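Local coordinates for protein LipS lipolytic enzyme (Unidentified, PDB 4FBL) that probably hydrolyses ester bonds of lipid substrates, as a thermostable lipolytic enzyme of the alpha/beta-hydrolase fold, at residues 66-69 with 70-74. Numbering follows the deposited sequence.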
# COMPACT_ATOMS: atom_id res chain seq x y z
N SER C 66 21.12 -10.60 -8.92
CA SER C 66 21.08 -11.18 -7.58
C SER C 66 20.39 -12.55 -7.62
O SER C 66 20.49 -13.30 -6.61
CB SER C 66 20.38 -10.31 -6.54
OG SER C 66 19.10 -9.96 -6.98
N MET C 67 19.68 -12.83 -8.73
CA MET C 67 18.90 -14.07 -8.88
C MET C 67 19.63 -15.06 -9.87
O MET C 67 19.12 -16.16 -10.14
CB MET C 67 17.51 -13.78 -9.47
CG MET C 67 16.71 -12.61 -8.80
SD MET C 67 16.55 -12.97 -7.05
CE MET C 67 15.49 -14.35 -6.78
N ARG C 68 20.78 -14.65 -10.44
CA ARG C 68 21.44 -15.42 -11.51
C ARG C 68 21.86 -16.86 -11.12
O ARG C 68 21.54 -17.83 -11.83
CB ARG C 68 22.62 -14.60 -12.07
CG ARG C 68 23.00 -15.02 -13.52
CD ARG C 68 23.94 -13.99 -14.25
NE ARG C 68 23.11 -13.12 -15.12
CZ ARG C 68 22.33 -13.57 -16.12
NH1 ARG C 68 22.28 -14.89 -16.39
NH2 ARG C 68 21.62 -12.74 -16.88
N PHE C 69 22.49 -17.02 -9.97
CA PHE C 69 22.83 -18.34 -9.41
C PHE C 69 21.60 -19.30 -9.36
O PHE C 69 21.72 -20.51 -9.68
CB PHE C 69 23.52 -18.26 -8.05
CG PHE C 69 23.82 -19.62 -7.41
CD1 PHE C 69 25.02 -20.33 -7.70
CD2 PHE C 69 22.93 -20.20 -6.51
CE1 PHE C 69 25.28 -21.64 -7.12
CE2 PHE C 69 23.16 -21.48 -5.95
CZ PHE C 69 24.38 -22.20 -6.24
N LEU C 70 20.43 -18.77 -8.98
CA LEU C 70 19.29 -19.59 -8.83
C LEU C 70 18.73 -19.94 -10.16
O LEU C 70 18.32 -21.08 -10.40
CB LEU C 70 18.23 -18.82 -8.02
CG LEU C 70 17.13 -19.51 -7.28
CD1 LEU C 70 17.65 -20.73 -6.53
CD2 LEU C 70 16.47 -18.49 -6.27
N ALA C 71 18.66 -18.91 -11.01
CA ALA C 71 18.05 -19.03 -12.29
C ALA C 71 18.84 -20.00 -13.15
O ALA C 71 18.23 -20.77 -13.89
CB ALA C 71 18.06 -17.67 -13.00
N GLU C 72 20.18 -19.88 -13.14
CA GLU C 72 21.03 -20.81 -13.93
C GLU C 72 20.84 -22.25 -13.43
O GLU C 72 20.77 -23.17 -14.25
CB GLU C 72 22.52 -20.59 -13.69
CG GLU C 72 22.98 -19.21 -13.68
CD GLU C 72 23.50 -18.80 -15.01
OE1 GLU C 72 22.82 -19.21 -15.99
OE2 GLU C 72 24.53 -18.06 -15.05
N GLY C 73 20.87 -22.44 -12.11
CA GLY C 73 20.47 -23.71 -11.54
C GLY C 73 19.20 -24.33 -12.11
O GLY C 73 19.24 -25.50 -12.45
N PHE C 74 18.07 -23.60 -12.19
CA PHE C 74 16.87 -24.15 -12.75
C PHE C 74 17.06 -24.42 -14.24
O PHE C 74 16.47 -25.36 -14.76
CB PHE C 74 15.63 -23.19 -12.63
CG PHE C 74 15.27 -22.78 -11.20
CD1 PHE C 74 15.24 -23.73 -10.15
CD2 PHE C 74 14.95 -21.41 -10.92
CE1 PHE C 74 14.92 -23.37 -8.86
CE2 PHE C 74 14.63 -21.00 -9.61
CZ PHE C 74 14.57 -22.02 -8.54
O HOH W 1 21.13 -16.19 -7.05
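Met-67 O receives Ala-71 N at 2.9 Å, and with Gly-73 N bonded to Phe-69 O at 3.2 Å this sets the i to i+4 pattern of the first turns of helix 68-76. The helix is the crossover of a beta-alpha-beta unit between strands 52-57 and 80-83 of the alpha/beta-hydrolase sheet. Just before the helix, Met-67 CE comes 4.3 Å from Leu-70 CD2; Leu-70, which is buried, goes on to meet Leu-271 of helix 267-279. Ala-71, small enough for this buried spot, touches Leu-45 and Thr-83 on the adjacent strands 45-47 and 80-83. Gly-73 probably suits its place, since a CB there would be crowded by Leu-70 O. Longer, polar chains occupy the less buried side. Arg-68 runs out with CG anti to its amide nitrogen (chi1 -156°) and bends at chi3; its NH2 forms a salt bridge with Glu-43, while NH1 stays 4.1 Å from Glu-72 OE2, an attraction of opposite charges rather than a salt bridge. Replacing Glu-72 with an alanine would probably cost Arg-68 the negative charge near NH1 and the contact of OE2 with its CG, leaving Glu-43 still paired with NH2. The carboxylate plane is turned 67° from the guanidinium, and Glu-72 OE2 lies 3.7 Å from Arg-68 CG.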